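Local coordinates for protein putative alpha-galactosidase/melibiase (Bacteroides fragilis, PDB 4OGZ) that probably hydrolyses terminal, non-reducing alpha-D-galactose residues from alpha-D-galactosides, at residues G69-L75 / Q86-I92; G423-L429 / W458-P464; L439-V445 / V469-K473. The contacts are given in a common frame with arbitrary orientation. Where two conformers were deposited one is given. Residue numbers count along the deposited sequence, not the author numbering.

Interaction 1. Residues G69-L75 / Q86-I92; sequences GTYKVML and QELLINI
The apolar centre lies on the face carrying Tyr71, Val73, Leu75, Leu88, Ile90 and Ile92. Val73 (chi1 t) sets CG2 3.9 Å from Ile90 CD1, Leu75 (mt) brings CD1 to 3.8 Å from Leu88 CB, and the Tyr71 ring (chi1 m) meets Ile92 edge-on, with Tyr71 CE2 3.7 Å from Ile92 CG1. Phe29, Phe31 and Ile33 of strand 28-36 pack against this face, so it forms part of the interior between the two sheets. Both segments are extended, antiparallel strands whose axes approach to 4.6 Å at 149°; they are the arms of a beta hairpin, strands 69-79 and 82-92, in the putative Ig domain. The hydrogen-bonded pairs are Gly69-Ile92, Tyr71-Ile90, Val73-Leu88 and Leu75-Gln86, each closed by two N-to-O bonds; Tyr71 N to Ile90 O and Ile90 N to Tyr71 O are both 2.8 Å. Gly69, at phi 160° and psi 168°, has a backbone in which a CB would jam against the preceding carbonyl; its N lies 2.7 Å from Ile92 O. The non-hydrogen-bonded pairs Thr70-Asn91, Lys72-Leu89 and Met74-Glu87 direct their side chains to the other, more exposed face. There selenomethionine Met74 puts SE 4.0 Å from Glu87 CB, Thr70 CG2 touches Leu89 CD2 at 3.4 Å, and Asn91 ND2 donates a weak hydrogen bond to Thr70 OG1 at 3.0 Å.

Interaction 2. Residues G423-L429 / W458-P464; sequences GPVDVEL and WVVKLAP
Leu429 (chi1 t, chi2 p) lays its CD2 against the Trp458 indole, 4.0 Å from Trp458 CH2, and reaches Val460 CG2 with the same CD2 at 4.0 Å. Trp458, with chi1 p, turns its ring back toward the opposing strand and also packs edge-to-face with Phe470. Along this face Val427 CB stands 4.3 Å from Val460 CB, and Val427 CG2 3.9 Å from Leu462 CD1. Strands 425-429 and 458-462 run antiparallel, axes 4.4 Å apart at closest and 151° between directions. The two pair in a separate sheet of the C-terminal beta-sandwich domain, and their apolar face lies over strands 401-407, 413-419 and 467-472, with Val427 on Val403 and Leu462 on Cys417. In register, Val425-Leu462, Val427-Val460 and Leu429-Trp458 are hydrogen-bonded pairs, each with two bonds: Val427 N to Val460 O is 2.9 Å and Val460 N to Val427 O is 2.8 Å, whereas Trp458 N to Leu429 O, 2.9 Å, is more bent at 137°. Asp426-Lys461 and Glu428-Val459 are the non-hydrogen-bonded pairs, with side chains on the exposed face; Asp426 (chi1 m) puts CB 3.6 Å from Val459 CG1 and OD1 3.4 Å from Lys461 CG. Before Val425, and after Leu462 on the partner strand, the pairing gives way to loop, where Pro424 CA makes a CA-H...O contact with Leu462 O at 3.3 Å and Pro464 CG lies 3.8 Å from Gly423 C.

Interaction 3. Residues L439-V445 / V469-K473; sequences LDRVYDV and VFICK
Five backbone hydrogen bonds tie the C-terminal end of the chain to residues 441-445. Tyr443 and Ile471 form the hydrogen-bonded antiparallel pair, with Tyr443 N to Ile471 O at 2.9 Å and Ile471 N to Tyr443 O at 2.8 Å. Val442-Cys472 and Asp444-Phe470 are the non-hydrogen-bonded pairs, and the strand axes come within 4.6 Å at 153°. At one end Val445 N donates to Val469 O at 3.0 Å. At the other, Arg441 N reaches Lys473 O at 2.9 Å while Lys473 N returns to Arg441 O at 3.0 Å; Asp440 and Arg441 both face Lys473, a classic beta bulge. The second terminal carboxylate oxygen, Lys473 OXT, is bonded to Ser438 OG. Val469 N is satisfied by a water at 2.9 Å, which donates to Asp444 OD1 at 2.6 Å; that carboxylate oxygen also accepts from the backbone N of Ile446 and Glu447. Tyr443 OH bonds to Asp379. Two like charges lie close, Arg441 NH1 and Lys473 NZ at 3.3 Å, with no bond between them.

Apolar contacts flank the backbone pairing. Val442 (chi1 t) sets CG1 3.8 Å from Phe470 CB, Leu439 CD2 is 3.8 Å from Cys472 SG, and on the other face Val445 CG2 meets Ile471 CD1 at 3.7 Å. Val445 and Val469 also touch Leu380 of helix 378-384. Strand 467-472, bonded by Phe470 and Cys472 to strand 413-419 on its far side, is thus an inner strand of the antiparallel sheet in the C-terminal beta sandwich of this alpha-galactosidase family.

How the interactions relate
Interactions 2 and 3 belong to the same C-terminal domain, their centres 16 Å apart, and their segments alternate along the chain. They meet directly across the sandwich: Trp458 CH2 lies 3.8 Å from Val442 CG1, Val460 CG2 3.9 Å from Phe470 CE2, and Leu429 CD2 4.1 Å from Phe470 CD2, so Phe470 packs into the apolar face of interaction 2. Interaction 1, in the N-terminal Ig-like domain, stands apart, with centres about 42 Å from interaction 2 and 29 Å from interaction 3, nearest atoms about 26 and 14 Å. All three lie in the beta domains accompanying the putative catalytic TIM barrel; helix 378-384 contacts interaction 3.

Interaction 1. Residues G69-L75 / Q86-I92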
loop_
_atom_site.group_PDB
_atom_site.type_symbol
_atom_site.label_atom_id
_atom_site.label_comp_id
_atom_site.label_asym_id
_atom_site.label_seq_id
_atom_site.Cartn_x
_atom_site.Cartn_y
_atom_site.Cartn_z
ATOM N N GLY A 69 -4.692 23.930 1.669
ATOM C CA GLY A 69 -5.167 24.187 0.321
ATOM C C GLY A 69 -5.000 23.067 -0.655
ATOM O O GLY A 69 -4.319 22.080 -0.380
ATOM N N THR A 70 -5.661 23.224 -1.799
ATOM C CA THR A 70 -5.511 22.298 -2.916
ATOM C C THR A 70 -4.817 23.014 -4.059
ATOM O O THR A 70 -5.261 24.100 -4.534
ATOM C CB THR A 70 -6.865 21.716 -3.333
ATOM O OG1 THR A 70 -7.396 20.983 -2.228
ATOM C CG2 THR A 70 -6.729 20.791 -4.530
ATOM N N TYR A 71 -3.724 22.418 -4.491
ATOM C CA TYR A 71 -2.831 22.966 -5.472
ATOM C C TYR A 71 -2.630 22.034 -6.663
ATOM O O TYR A 71 -2.300 20.868 -6.499
ATOM C CB TYR A 71 -1.496 23.209 -4.832
ATOM C CG TYR A 71 -1.550 23.993 -3.575
ATOM C CD1 TYR A 71 -1.526 25.392 -3.602
ATOM C CD2 TYR A 71 -1.566 23.372 -2.342
ATOM C CE1 TYR A 71 -1.544 26.132 -2.434
ATOM C CE2 TYR A 71 -1.564 24.106 -1.168
ATOM C CZ TYR A 71 -1.560 25.492 -1.219
ATOM O OH TYR A 71 -1.578 26.223 -0.048
ATOM N N LYS A 72 -2.816 22.562 -7.865
ATOM C CA LYS A 72 -2.763 21.780 -9.086
ATOM C C LYS A 72 -1.482 22.177 -9.825
ATOM O O LYS A 72 -1.323 23.313 -10.302
ATOM C CB LYS A 72 -4.055 21.995 -9.908
ATOM C CG LYS A 72 -5.319 21.498 -9.211
ATOM C CD LYS A 72 -6.627 22.027 -9.837
ATOM C CE LYS A 72 -7.667 22.412 -8.776
ATOM N NZ LYS A 72 -9.087 22.341 -9.242
ATOM N N VAL A 73 -0.566 21.228 -9.889
ATOM C CA VAL A 73 0.747 21.405 -10.427
ATOM C C VAL A 73 0.807 20.681 -11.757
ATOM O O VAL A 73 0.350 19.524 -11.851
ATOM C CB VAL A 73 1.796 20.789 -9.458
ATOM C CG1 VAL A 73 3.212 20.911 -10.023
ATOM C CG2 VAL A 73 1.669 21.413 -8.062
HETATM N N MSE A 74 1.450 21.273 -12.762
HETATM C CA MSE A 74 1.586 20.596 -14.057
HETATM C C MSE A 74 2.985 20.082 -14.132
HETATM O O MSE A 74 3.920 20.847 -14.006
HETATM C CB MSE A 74 1.263 21.499 -15.250
HETATM C CG MSE A 74 -0.235 21.847 -15.234
HETATM SE SE MSE A 74 -1.473 20.326 -15.616
HETATM C CE MSE A 74 -0.357 19.289 -16.839
ATOM N N LEU A 75 3.116 18.764 -14.298
ATOM C CA LEU A 75 4.402 18.098 -14.415
ATOM C C LEU A 75 4.667 17.703 -15.857
ATOM O O LEU A 75 3.759 17.323 -16.608
ATOM C CB LEU A 75 4.457 16.850 -13.536
ATOM C CG LEU A 75 4.086 16.981 -12.048
ATOM C CD1 LEU A 75 4.091 15.616 -11.389
ATOM C CD2 LEU A 75 5.023 17.925 -11.332
ATOM N N GLN A 86 1.329 15.912 -17.206
ATOM C CA GLN A 86 0.355 15.345 -16.315
ATOM C C GLN A 86 0.139 16.230 -15.108
ATOM O O GLN A 86 1.045 16.935 -14.707
ATOM C CB GLN A 86 0.846 13.973 -15.868
ATOM C CG GLN A 86 -0.129 13.219 -15.015
ATOM C CD GLN A 86 -1.456 13.023 -15.715
ATOM O OE1 GLN A 86 -2.378 13.837 -15.569
ATOM N NE2 GLN A 86 -1.538 11.968 -16.526
ATOM N N GLU A 87 -1.056 16.168 -14.523
ATOM C CA GLU A 87 -1.378 16.981 -13.350
ATOM C C GLU A 87 -1.015 16.240 -12.049
ATOM O O GLU A 87 -1.152 15.034 -11.963
ATOM C CB GLU A 87 -2.859 17.341 -13.353
ATOM C CG GLU A 87 -3.376 18.017 -12.088
ATOM C CD GLU A 87 -4.882 18.252 -12.087
ATOM O OE1 GLU A 87 -5.523 18.222 -13.164
ATOM O OE2 GLU A 87 -5.433 18.462 -10.989
ATOM N N LEU A 88 -0.499 16.980 -11.073
ATOM C CA LEU A 88 -0.381 16.512 -9.702
ATOM C C LEU A 88 -1.195 17.439 -8.818
ATOM O O LEU A 88 -0.933 18.652 -8.725
ATOM C CB LEU A 88 1.072 16.468 -9.236
ATOM C CG LEU A 88 1.271 15.965 -7.802
ATOM C CD1 LEU A 88 0.934 14.486 -7.678
ATOM C CD2 LEU A 88 2.688 16.226 -7.335
ATOM N N LEU A 89 -2.210 16.866 -8.208
ATOM C CA LEU A 89 -2.997 17.524 -7.220
ATOM C C LEU A 89 -2.388 17.330 -5.829
ATOM O O LEU A 89 -2.239 16.206 -5.355
ATOM C CB LEU A 89 -4.395 16.962 -7.321
ATOM C CG LEU A 89 -5.445 17.904 -6.743
ATOM C CD1 LEU A 89 -6.820 17.625 -7.340
ATOM C CD2 LEU A 89 -5.463 17.757 -5.235
ATOM N N ILE A 90 -2.021 18.426 -5.185
ATOM C CA ILE A 90 -1.452 18.440 -3.842
ATOM C C ILE A 90 -2.456 19.027 -2.879
ATOM O O ILE A 90 -2.770 20.257 -2.937
ATOM C CB ILE A 90 -0.166 19.250 -3.802
ATOM C CG1 ILE A 90 0.807 18.705 -4.862
ATOM C CG2 ILE A 90 0.413 19.232 -2.385
ATOM C CD1 ILE A 90 2.204 19.316 -4.840
ATOM N N ASN A 91 -3.000 18.171 -2.027
ATOM C CA ASN A 91 -3.915 18.585 -1.029
ATOM C C ASN A 91 -3.219 18.719 0.327
ATOM O O ASN A 91 -2.818 17.715 0.958
ATOM C CB ASN A 91 -5.095 17.634 -0.935
ATOM C CG ASN A 91 -6.034 18.029 0.163
ATOM O OD1 ASN A 91 -5.804 17.725 1.327
ATOM N ND2 ASN A 91 -7.062 18.785 -0.186
ATOM N N ILE A 92 -3.057 19.965 0.758
ATOM C CA ILE A 92 -2.404 20.270 2.001
ATOM C C ILE A 92 -3.551 20.485 2.921
ATOM O O ILE A 92 -4.287 21.480 2.782
ATOM C CB ILE A 92 -1.497 21.519 1.920
ATOM C CG1 ILE A 92 -0.359 21.293 0.932
ATOM C CG2 ILE A 92 -0.923 21.873 3.305
ATOM C CD1 ILE A 92 0.515 20.071 1.251
#

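Interaction 2. Residues G423-L429 / W458-P464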
loop_
_atom_site.group_PDB
_atom_site.type_symbol
_atom_site.label_atom_id
_atom_site.label_comp_id
_atom_site.label_asym_id
_atom_site.label_seq_id
_atom_site.Cartn_x
_atom_site.Cartn_y
_atom_site.Cartn_z
ATOM N N GLY A 423 -11.446 -25.975 -9.895
ATOM C CA GLY A 423 -11.795 -26.393 -11.228
ATOM C C GLY A 423 -12.158 -25.167 -12.047
ATOM O O GLY A 423 -12.343 -24.090 -11.484
ATOM N N PRO A 424 -12.244 -25.321 -13.380
ATOM C CA PRO A 424 -12.564 -24.213 -14.273
ATOM C C PRO A 424 -13.981 -23.737 -14.033
ATOM O O PRO A 424 -14.818 -24.529 -13.650
ATOM C CB PRO A 424 -12.437 -24.819 -15.681
ATOM C CG PRO A 424 -12.505 -26.292 -15.498
ATOM C CD PRO A 424 -12.025 -26.588 -14.104
ATOM N N VAL A 425 -14.247 -22.462 -14.283
ATOM C CA VAL A 425 -15.571 -21.867 -14.078
ATOM C C VAL A 425 -15.959 -20.913 -15.216
ATOM O O VAL A 425 -15.122 -20.188 -15.712
ATOM C CB VAL A 425 -15.562 -21.062 -12.749
ATOM C CG1 VAL A 425 -16.677 -20.032 -12.672
ATOM C CG2 VAL A 425 -15.621 -21.990 -11.542
ATOM N N ASP A 426 -17.233 -20.901 -15.584
ATOM C CA ASP A 426 -17.806 -19.928 -16.508
ATOM C C ASP A 426 -18.556 -18.818 -15.743
ATOM O O ASP A 426 -19.313 -19.082 -14.807
ATOM C CB ASP A 426 -18.762 -20.611 -17.471
ATOM C CG ASP A 426 -18.059 -21.562 -18.439
ATOM O OD1 ASP A 426 -16.815 -21.480 -18.599
ATOM O OD2 ASP A 426 -18.748 -22.404 -19.058
ATOM N N VAL A 427 -18.339 -17.569 -16.136
ATOM C CA VAL A 427 -19.029 -16.441 -15.515
ATOM C C VAL A 427 -19.645 -15.587 -16.613
ATOM O O VAL A 427 -18.917 -15.034 -17.436
ATOM C CB VAL A 427 -18.076 -15.564 -14.690
ATOM C CG1 VAL A 427 -18.843 -14.389 -14.066
ATOM C CG2 VAL A 427 -17.370 -16.378 -13.630
ATOM N N GLU A 428 -20.976 -15.495 -16.661
ATOM C CA GLU A 428 -21.587 -14.721 -17.733
ATOM C C GLU A 428 -21.510 -13.258 -17.355
ATOM O O GLU A 428 -21.756 -12.886 -16.209
ATOM C CB GLU A 428 -23.026 -15.112 -18.010
ATOM C CG GLU A 428 -23.358 -14.836 -19.469
ATOM C CD GLU A 428 -24.827 -14.632 -19.735
ATOM O OE1 GLU A 428 -25.601 -15.600 -19.558
ATOM O OE2 GLU A 428 -25.194 -13.514 -20.158
ATOM N N LEU A 429 -21.112 -12.437 -18.318
ATOM C CA LEU A 429 -20.996 -11.010 -18.115
ATOM C C LEU A 429 -21.885 -10.351 -19.137
ATOM O O LEU A 429 -21.797 -10.662 -20.316
ATOM C CB LEU A 429 -19.560 -10.587 -18.294
ATOM C CG LEU A 429 -19.017 -9.393 -17.559
ATOM C CD1 LEU A 429 -19.416 -9.462 -16.088
ATOM C CD2 LEU A 429 -17.498 -9.354 -17.711
ATOM N N TRP A 458 -20.656 -11.768 -22.788
ATOM C CA TRP A 458 -20.031 -13.032 -23.170
ATOM C C TRP A 458 -19.772 -13.856 -21.916
ATOM O O TRP A 458 -19.997 -13.378 -20.810
ATOM C CB TRP A 458 -18.724 -12.786 -23.968
ATOM C CG TRP A 458 -17.580 -12.257 -23.134
ATOM C CD1 TRP A 458 -16.524 -12.974 -22.651
ATOM C CD2 TRP A 458 -17.396 -10.914 -22.665
ATOM N NE1 TRP A 458 -15.696 -12.167 -21.938
ATOM C CE2 TRP A 458 -16.216 -10.898 -21.920
ATOM C CE3 TRP A 458 -18.113 -9.721 -22.815
ATOM C CZ2 TRP A 458 -15.724 -9.743 -21.316
ATOM C CZ3 TRP A 458 -17.628 -8.572 -22.209
ATOM C CH2 TRP A 458 -16.437 -8.596 -21.471
ATOM N N VAL A 459 -19.322 -15.091 -22.105
ATOM C CA VAL A 459 -18.989 -15.982 -21.000
ATOM C C VAL A 459 -17.512 -15.870 -20.734
ATOM O O VAL A 459 -16.721 -16.119 -21.610
ATOM C CB VAL A 459 -19.355 -17.456 -21.304
ATOM C CG1 VAL A 459 -18.755 -18.394 -20.248
ATOM C CG2 VAL A 459 -20.876 -17.642 -21.398
ATOM N N VAL A 460 -17.153 -15.453 -19.535
ATOM C CA VAL A 460 -15.762 -15.397 -19.128
ATOM C C VAL A 460 -15.373 -16.797 -18.675
ATOM O O VAL A 460 -16.085 -17.398 -17.873
ATOM C CB VAL A 460 -15.554 -14.385 -17.985
ATOM C CG1 VAL A 460 -14.121 -14.434 -17.480
ATOM C CG2 VAL A 460 -15.914 -12.966 -18.433
ATOM N N LYS A 461 -14.270 -17.330 -19.195
ATOM C CA LYS A 461 -13.816 -18.647 -18.784
ATOM C C LYS A 461 -12.622 -18.480 -17.877
ATOM O O LYS A 461 -11.620 -17.850 -18.256
ATOM C CB LYS A 461 -13.451 -19.485 -19.999
ATOM C CG LYS A 461 -14.668 -20.003 -20.735
ATOM C CD LYS A 461 -14.452 -20.040 -22.233
ATOM C CE LYS A 461 -15.702 -20.551 -22.925
ATOM N NZ LYS A 461 -15.741 -20.145 -24.356
ATOM N N LEU A 462 -12.722 -19.034 -16.674
ATOM C CA LEU A 462 -11.684 -18.861 -15.693
ATOM C C LEU A 462 -11.073 -20.194 -15.388
ATOM O O LEU A 462 -11.786 -21.140 -15.067
ATOM C CB LEU A 462 -12.251 -18.230 -14.408
ATOM C CG LEU A 462 -12.884 -16.851 -14.556
ATOM C CD1 LEU A 462 -13.448 -16.397 -13.218
ATOM C CD2 LEU A 462 -11.867 -15.843 -15.070
ATOM N N ALA A 463 -9.743 -20.272 -15.464
ATOM C CA ALA A 463 -9.039 -21.426 -14.951
ATOM C C ALA A 463 -9.069 -21.405 -13.411
ATOM O O ALA A 463 -9.347 -20.374 -12.790
ATOM C CB ALA A 463 -7.604 -21.455 -15.488
ATOM N N PRO A 464 -8.784 -22.541 -12.781
ATOM C CA PRO A 464 -8.701 -22.577 -11.339
ATOM C C PRO A 464 -7.895 -21.415 -10.774
ATOM O O PRO A 464 -6.776 -21.187 -11.213
ATOM C CB PRO A 464 -7.967 -23.895 -11.073
ATOM C CG PRO A 464 -8.419 -24.754 -12.183
ATOM C CD PRO A 464 -8.471 -23.850 -13.379
#

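Interaction 3. Residues L439-V445 / V469-K473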
loop_
_atom_site.group_PDB
_atom_site.type_symbol
_atom_site.label_atom_id
_atom_site.label_comp_id
_atom_site.label_asym_id
_atom_site.label_seq_id
_atom_site.Cartn_x
_atom_site.Cartn_y
_atom_site.Cartn_z
ATOM N N LEU A 439 -20.716 -2.402 -21.742
ATOM C CA LEU A 439 -19.720 -3.284 -22.331
ATOM C C LEU A 439 -19.391 -2.904 -23.776
ATOM O O LEU A 439 -18.987 -3.750 -24.561
ATOM C CB LEU A 439 -20.213 -4.734 -22.249
ATOM C CG LEU A 439 -20.437 -5.247 -20.821
ATOM C CD1 LEU A 439 -21.139 -6.610 -20.828
ATOM C CD2 LEU A 439 -19.119 -5.321 -20.036
ATOM N N ASP A 440 -19.564 -1.646 -24.152
ATOM C CA ASP A 440 -19.236 -1.273 -25.519
ATOM C C ASP A 440 -17.724 -1.273 -25.777
ATOM O O ASP A 440 -17.295 -1.593 -26.868
ATOM C CB ASP A 440 -19.852 0.079 -25.854
ATOM C CG ASP A 440 -21.377 0.047 -25.798
ATOM O OD1 ASP A 440 -21.997 -1.012 -26.057
ATOM O OD2 ASP A 440 -21.960 1.091 -25.482
ATOM N N ARG A 441 -16.935 -0.938 -24.760
ATOM C CA ARG A 441 -15.515 -0.913 -24.859
ATOM C C ARG A 441 -14.920 -1.567 -23.620
ATOM O O ARG A 441 -15.118 -1.092 -22.499
ATOM C CB ARG A 441 -15.040 0.529 -24.973
ATOM C CG ARG A 441 -13.589 0.628 -25.379
ATOM C CD ARG A 441 -13.140 2.073 -25.457
ATOM N NE ARG A 441 -11.852 2.191 -26.144
ATOM C CZ ARG A 441 -10.656 2.025 -25.579
ATOM N NH1 ARG A 441 -10.538 1.730 -24.287
ATOM N NH2 ARG A 441 -9.565 2.157 -26.322
ATOM N N VAL A 442 -14.188 -2.660 -23.821
ATOM C CA VAL A 442 -13.737 -3.472 -22.708
ATOM C C VAL A 442 -12.258 -3.741 -22.870
ATOM O O VAL A 442 -11.819 -4.191 -23.923
ATOM C CB VAL A 442 -14.527 -4.791 -22.613
ATOM C CG1 VAL A 442 -13.961 -5.687 -21.505
ATOM C CG2 VAL A 442 -16.003 -4.491 -22.372
ATOM N N TYR A 443 -11.490 -3.405 -21.839
ATOM C CA TYR A 443 -10.050 -3.546 -21.860
ATOM C C TYR A 443 -9.637 -4.622 -20.851
ATOM O O TYR A 443 -10.031 -4.580 -19.687
ATOM C CB TYR A 443 -9.421 -2.195 -21.543
ATOM C CG TYR A 443 -7.921 -2.203 -21.482
ATOM C CD1 TYR A 443 -7.159 -2.184 -22.649
ATOM C CD2 TYR A 443 -7.259 -2.228 -20.253
ATOM C CE1 TYR A 443 -5.780 -2.203 -22.599
ATOM C CE2 TYR A 443 -5.879 -2.232 -20.196
ATOM C CZ TYR A 443 -5.145 -2.231 -21.373
ATOM O OH TYR A 443 -3.776 -2.246 -21.304
ATOM N N ASP A 444 -8.877 -5.593 -21.309
ATOM C CA ASP A 444 -8.374 -6.685 -20.456
ATOM C C ASP A 444 -7.054 -6.234 -19.838
ATOM O O ASP A 444 -6.058 -6.079 -20.516
ATOM C CB ASP A 444 -8.236 -7.966 -21.257
ATOM C CG ASP A 444 -7.812 -9.148 -20.417
ATOM O OD1 ASP A 444 -7.016 -8.988 -19.467
ATOM O OD2 ASP A 444 -8.283 -10.251 -20.728
ATOM N N VAL A 445 -7.098 -5.996 -18.537
ATOM C CA VAL A 445 -6.001 -5.436 -17.756
ATOM C C VAL A 445 -4.860 -6.424 -17.489
ATOM O O VAL A 445 -3.729 -6.016 -17.247
ATOM C CB VAL A 445 -6.585 -4.912 -16.417
ATOM C CG1 VAL A 445 -5.527 -4.741 -15.329
ATOM C CG2 VAL A 445 -7.319 -3.617 -16.671
ATOM N N VAL A 469 -9.589 -9.242 -14.992
ATOM C CA VAL A 469 -9.962 -7.864 -14.664
ATOM C C VAL A 469 -10.172 -7.089 -15.954
ATOM O O VAL A 469 -9.301 -7.087 -16.852
ATOM C CB VAL A 469 -8.894 -7.158 -13.801
ATOM C CG1 VAL A 469 -9.283 -5.715 -13.527
ATOM C CG2 VAL A 469 -8.697 -7.887 -12.480
ATOM N N PHE A 470 -11.347 -6.480 -16.064
ATOM C CA PHE A 470 -11.714 -5.756 -17.254
ATOM C C PHE A 470 -12.046 -4.356 -16.872
ATOM O O PHE A 470 -12.729 -4.159 -15.877
ATOM C CB PHE A 470 -12.962 -6.345 -17.926
ATOM C CG PHE A 470 -12.840 -7.789 -18.266
ATOM C CD1 PHE A 470 -12.066 -8.205 -19.334
ATOM C CD2 PHE A 470 -13.489 -8.749 -17.499
ATOM C CE1 PHE A 470 -11.973 -9.541 -19.653
ATOM C CE2 PHE A 470 -13.398 -10.090 -17.828
ATOM C CZ PHE A 470 -12.636 -10.483 -18.907
ATOM N N ILE A 471 -11.653 -3.388 -17.697
ATOM C CA ILE A 471 -12.176 -2.022 -17.562
ATOM C C ILE A 471 -13.214 -1.751 -18.653
ATOM O O ILE A 471 -12.947 -1.924 -19.825
ATOM C CB ILE A 471 -11.029 -1.018 -17.612
ATOM C CG1 ILE A 471 -10.203 -1.187 -16.338
ATOM C CG2 ILE A 471 -11.550 0.401 -17.731
ATOM C CD1 ILE A 471 -8.974 -0.330 -16.296
ATOM N N CYS A 472 -14.395 -1.286 -18.234
ATOM C CA CYS A 472 -15.611 -1.357 -19.036
ATOM C C CYS A 472 -16.230 -0.007 -19.125
ATOM O O CYS A 472 -16.536 0.614 -18.110
ATOM C CB CYS A 472 -16.620 -2.306 -18.381
ATOM S SG CYS A 472 -16.023 -4.035 -18.262
ATOM N N LYS A 473 -16.440 0.461 -20.337
ATOM C CA LYS A 473 -17.190 1.699 -20.521
ATOM C C LYS A 473 -18.096 1.543 -21.744
ATOM O O LYS A 473 -17.917 0.637 -22.567
ATOM C CB LYS A 473 -16.252 2.916 -20.627
ATOM C CG LYS A 473 -15.025 2.736 -21.523
ATOM C CD LYS A 473 -13.788 3.473 -20.977
ATOM C CE LYS A 473 -12.479 3.008 -21.626
ATOM N NZ LYS A 473 -12.220 1.533 -21.491
ATOM O OXT LYS A 473 -19.047 2.310 -21.901
HETATM O O HOH W 1 -7.964 -10.026 -17.242
#